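Local coordinates for UPF0033 domain-containing protein (Desulfitobacterium hafniense, PDB 3HZ7), which is of unknown function but, as a SirA-like member of the TusA family, probably carries or transfers sulfur through this N-terminal domain, at residues M1-A6 against V31-V36; Q43-M48 against V68-G73. All blocks are in the same frame, centred on the assembly; numbering follows the deposited sequence.

Interaction 1 of 2, residues M1-A6 against V31-V36; sequences MITIDA and VVTVLV
Thr3 and Thr33 face each other across two parallel strands and join their hydroxyls, OG1 to OG1, at 2.9 Å; either could donate. Thr3 places OG1 beside its own backbone N, whereas Thr33 adopts a chi1 of 23°, away from the usual staggered positions, that brings its hydroxyl over to meet it. Thr33 OG1 also lies 3.2 Å from Ile2 O, so its proton may have a second acceptor. Threonine suits these positions, being beta-branched for a strand yet polar on a face not covered by helices. On this same face the bent chain of Met1, a selenomethionine, crosses Thr33 at about a right angle, its CE pressed tightly against Thr33 CG2 at 3.3 Å, while its CG passes Val31.

Ile2 and Ile4 point to the other face. Ile2 lies alongside Val32, pointing the same way; with CG1 anti to the backbone N, its CG2 takes the crowded position and abuts Val32 CG2 at a close 3.3 Å. Ile4 turns CG1 beside its backbone N, so that CD1 runs obliquely back to Val32 CG1, 4.0 Å away. Helix 13-23 packs on this face, where Ile4 meets Arg17 and Ala21 and Val32 meets Leu22.

The backbone ladder fixes this register. Thr33 N donates to Ile2 O at 2.7 Å, Ile4 N to Thr33 O at 2.8 Å, and Leu35 N to Ile4 O with a nearly straight 171° at the hydrogen. The last bond, Ala6 N to Leu35 O, is more bent at 140°, and there Asp5 OD1 accepts from Leu7 N. Strands 2-5 and 31-36, linked through helix 13-23, form the beta-alpha-beta crossover that opens the two-layer alpha/beta fold of TusA-like domains.

Interaction 2 of 2, residues Q43-M48 against V68-G73; sequences QNLQKM and VTIVAG
Val68 begins the contact by pointing toward helix 39-52, whose segment 43-48 runs almost parallel to strand 68-71, 9.4 Å away between axes. Its two methyls divide the work. CG1, anti to the backbone N, sits 4.0 Å from Leu45 CB, and CG2 meets Leu45 CD1 at 3.8 Å, so the valine touches Leu45 at both CB and CD1 as the two side chains cross obliquely. The aliphatic CG of Gln46 only grazes Val68 CG1, while its amide NE2 is hydrogen-bonded to Ser56.

Thr69 turns to the opposite face of the sheet, against Val31 and Thr33. Ile70 returns to the helix side. With CG1 beside the backbone N (chi1 -52°) and an extended end, it sends CD1 to within 4.0 Å of Leu45 O. Met48, a selenomethionine, folds at chi2 and chi3 so that its CE comes to Ile70 CD1 at 3.9 Å, the two chains crossing at about a right angle. A long, flexible chain suits this place because its CB does not point straight at the strand, and the end must curl back to reach it. After Val71 the chain leaves the strand, and Ala72 packs on Leu25 and Tyr54.

No hydrogen bond spans the two segments: aliphatic branches meet at ordinary van der Waals distances, which implies cohesion by shape and by exclusion of water.

Interactions 1 and 2 meet along the seam between strands 31-36 and 66-71, which run antiparallel in one sheet, and their centres are about 10 Å apart. Val32 O lies 2.7 Å from Ile70 N, and Val34 N lies 2.8 Å from Val68 O, both probable hydrogen bonds that join the crossover of interaction 1 to the strand of interaction 2. Leu45 touches Val34 and Val36 as well, so helix 39-52 spans both strands. Cys11, present as S-mercaptocysteine, belongs to the connection between strand 2-5 and helix 13-23; such a persulfide is consistent with sulfur carriage, and strand 2-5 of interaction 1 leads into that connection.

Interaction 1 of 2, residues M1-A6 against V31-V36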
# COMPACT_ATOMS: atom_id res chain seq x y z
N MSE A 1 -12.62 -1.92 3.68
CA MSE A 1 -11.33 -1.68 2.98
C MSE A 1 -10.93 -0.19 3.03
O MSE A 1 -11.77 0.65 3.29
CB MSE A 1 -11.46 -2.15 1.51
CG MSE A 1 -10.21 -1.92 0.69
SE MSE A 1 -10.54 -2.12 -1.25
CE MSE A 1 -8.85 -2.92 -1.79
N ILE A 2 -9.65 0.12 2.84
CA ILE A 2 -9.19 1.50 2.85
C ILE A 2 -8.27 1.79 1.65
O ILE A 2 -7.37 1.00 1.35
CB ILE A 2 -8.50 1.87 4.22
CG1 ILE A 2 -7.99 3.31 4.21
CG2 ILE A 2 -7.30 1.01 4.47
CD1 ILE A 2 -6.67 3.47 3.56
N THR A 3 -8.54 2.88 0.95
CA THR A 3 -7.77 3.31 -0.21
C THR A 3 -7.12 4.64 0.07
O THR A 3 -7.78 5.60 0.48
CB THR A 3 -8.65 3.40 -1.47
OG1 THR A 3 -9.14 2.08 -1.70
CG2 THR A 3 -7.80 3.82 -2.80
N ILE A 4 -5.80 4.64 -0.05
CA ILE A 4 -5.01 5.81 0.19
C ILE A 4 -4.57 6.39 -1.16
O ILE A 4 -3.87 5.72 -1.89
CB ILE A 4 -3.76 5.47 1.00
CG1 ILE A 4 -4.23 4.87 2.37
CG2 ILE A 4 -2.79 6.82 1.10
CD1 ILE A 4 -3.22 4.70 3.49
N ASP A 5 -4.97 7.62 -1.49
CA ASP A 5 -4.49 8.21 -2.75
C ASP A 5 -3.24 8.99 -2.35
O ASP A 5 -3.30 9.98 -1.62
CB ASP A 5 -5.49 9.20 -3.34
CG ASP A 5 -4.97 9.91 -4.60
OD1 ASP A 5 -3.74 9.94 -4.85
OD2 ASP A 5 -5.81 10.45 -5.33
N ALA A 6 -2.09 8.49 -2.79
CA ALA A 6 -0.81 9.10 -2.49
C ALA A 6 -0.15 9.55 -3.81
O ALA A 6 1.09 9.63 -3.89
CB ALA A 6 0.05 8.11 -1.82
N VAL A 31 -7.81 -4.67 4.44
CA VAL A 31 -7.13 -4.40 3.18
C VAL A 31 -6.78 -2.95 3.03
O VAL A 31 -7.64 -2.11 3.26
CB VAL A 31 -8.04 -4.80 2.00
CG1 VAL A 31 -7.25 -4.62 0.70
CG2 VAL A 31 -8.54 -6.29 2.15
N VAL A 32 -5.52 -2.64 2.64
CA VAL A 32 -5.16 -1.25 2.43
C VAL A 32 -4.64 -1.16 1.01
O VAL A 32 -3.65 -1.83 0.64
CB VAL A 32 -4.06 -0.73 3.45
CG1 VAL A 32 -3.68 0.76 3.13
CG2 VAL A 32 -4.59 -0.86 4.96
N THR A 33 -5.30 -0.38 0.18
CA THR A 33 -4.79 -0.21 -1.20
C THR A 33 -4.21 1.19 -1.23
O THR A 33 -4.75 2.11 -0.57
CB THR A 33 -5.83 -0.31 -2.27
OG1 THR A 33 -7.08 -0.01 -1.71
CG2 THR A 33 -5.94 -1.65 -2.74
N VAL A 34 -3.12 1.34 -1.99
CA VAL A 34 -2.44 2.63 -2.10
C VAL A 34 -2.21 2.99 -3.55
O VAL A 34 -1.68 2.18 -4.31
CB VAL A 34 -1.05 2.56 -1.42
CG1 VAL A 34 -0.47 4.03 -1.21
CG2 VAL A 34 -1.14 1.73 -0.14
N LEU A 35 -2.59 4.19 -3.94
CA LEU A 35 -2.31 4.65 -5.30
C LEU A 35 -0.96 5.44 -5.34
O LEU A 35 -0.79 6.47 -4.60
CB LEU A 35 -3.45 5.53 -5.80
CG LEU A 35 -4.87 4.95 -5.67
CD1 LEU A 35 -5.93 5.99 -6.21
CD2 LEU A 35 -4.95 3.65 -6.50
N VAL A 36 0.00 4.95 -6.12
CA VAL A 36 1.30 5.65 -6.30
C VAL A 36 1.63 5.86 -7.78
O VAL A 36 1.04 5.24 -8.68
CB VAL A 36 2.50 4.99 -5.55
CG1 VAL A 36 2.24 5.08 -4.06
CG2 VAL A 36 2.73 3.46 -6.01

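Interaction 2 of 2, residues Q43-M48 against V68-G73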
# COMPACT_ATOMS: atom_id res chain seq x y z
N GLN A 43 7.73 -0.64 -4.97
CA GLN A 43 8.73 -1.51 -4.37
C GLN A 43 8.84 -1.28 -2.88
O GLN A 43 8.94 -2.23 -2.08
CB GLN A 43 10.12 -1.24 -4.98
CG GLN A 43 10.20 -1.41 -6.48
CD GLN A 43 11.54 -0.93 -7.01
OE1 GLN A 43 12.57 -1.24 -6.45
NE2 GLN A 43 11.51 -0.18 -8.10
N ASN A 44 8.87 -0.02 -2.49
CA ASN A 44 8.97 0.29 -1.07
C ASN A 44 7.75 -0.24 -0.32
O ASN A 44 7.87 -0.82 0.76
CB ASN A 44 9.14 1.82 -0.88
CG ASN A 44 10.51 2.26 -1.30
OD1 ASN A 44 11.43 1.43 -1.37
ND2 ASN A 44 10.69 3.56 -1.57
N LEU A 45 6.58 -0.05 -0.91
CA LEU A 45 5.35 -0.57 -0.31
C LEU A 45 5.38 -2.09 -0.17
O LEU A 45 4.97 -2.60 0.87
CB LEU A 45 4.12 -0.11 -1.12
CG LEU A 45 3.72 1.36 -0.94
CD1 LEU A 45 2.79 1.77 -2.12
CD2 LEU A 45 3.01 1.56 0.41
N GLN A 46 5.89 -2.83 -1.18
CA GLN A 46 5.95 -4.30 -1.06
C GLN A 46 6.98 -4.79 -0.04
O GLN A 46 6.75 -5.76 0.70
CB GLN A 46 6.20 -4.97 -2.41
CG GLN A 46 5.03 -4.79 -3.37
CD GLN A 46 4.97 -5.83 -4.46
OE1 GLN A 46 5.89 -5.95 -5.29
NE2 GLN A 46 3.87 -6.58 -4.49
N LYS A 47 8.11 -4.12 0.02
CA LYS A 47 9.16 -4.50 1.01
C LYS A 47 8.62 -4.30 2.43
O LYS A 47 8.86 -5.12 3.34
CB LYS A 47 10.43 -3.66 0.81
CG LYS A 47 11.00 -3.73 -0.66
CD LYS A 47 12.52 -3.88 -0.65
CE LYS A 47 13.16 -3.85 -2.04
NZ LYS A 47 13.02 -2.51 -2.71
N MSE A 48 7.86 -3.22 2.63
CA MSE A 48 7.26 -2.95 3.94
C MSE A 48 6.22 -3.99 4.22
O MSE A 48 6.11 -4.49 5.36
CB MSE A 48 6.63 -1.54 3.97
CG MSE A 48 5.89 -1.19 5.26
SE MSE A 48 3.97 -1.75 5.33
CE MSE A 48 3.34 -0.45 4.05
N VAL A 68 -1.27 -0.57 -5.29
CA VAL A 68 -0.65 -1.63 -4.51
C VAL A 68 -1.68 -2.00 -3.43
O VAL A 68 -2.11 -1.16 -2.63
CB VAL A 68 0.69 -1.12 -3.84
CG1 VAL A 68 1.41 -2.22 -3.10
CG2 VAL A 68 1.60 -0.53 -4.93
N THR A 69 -2.06 -3.25 -3.40
CA THR A 69 -3.05 -3.71 -2.43
C THR A 69 -2.38 -4.57 -1.36
O THR A 69 -1.65 -5.54 -1.67
CB THR A 69 -4.15 -4.47 -3.17
OG1 THR A 69 -4.69 -3.59 -4.16
CG2 THR A 69 -5.26 -4.94 -2.21
N ILE A 70 -2.58 -4.20 -0.08
CA ILE A 70 -1.95 -4.94 0.99
C ILE A 70 -3.02 -5.52 1.87
O ILE A 70 -3.92 -4.80 2.34
CB ILE A 70 -1.00 -4.03 1.86
CG1 ILE A 70 -0.02 -3.33 0.91
CG2 ILE A 70 -0.34 -4.86 2.99
CD1 ILE A 70 1.02 -2.29 1.55
N VAL A 71 -2.88 -6.82 2.14
CA VAL A 71 -3.85 -7.54 2.94
C VAL A 71 -3.29 -8.00 4.28
O VAL A 71 -2.21 -8.61 4.32
CB VAL A 71 -4.40 -8.80 2.19
CG1 VAL A 71 -5.41 -9.50 3.06
CG2 VAL A 71 -5.04 -8.41 0.87
N ALA A 72 -4.05 -7.73 5.34
CA ALA A 72 -3.72 -8.10 6.71
C ALA A 72 -4.69 -9.20 7.10
O ALA A 72 -4.32 -10.14 7.85
CB ALA A 72 -3.87 -6.86 7.63
N GLY A 73 -5.91 -9.14 6.60
CA GLY A 73 -6.84 -10.21 6.90
C GLY A 73 -8.27 -10.15 6.38
O GLY A 73 -9.02 -11.12 6.59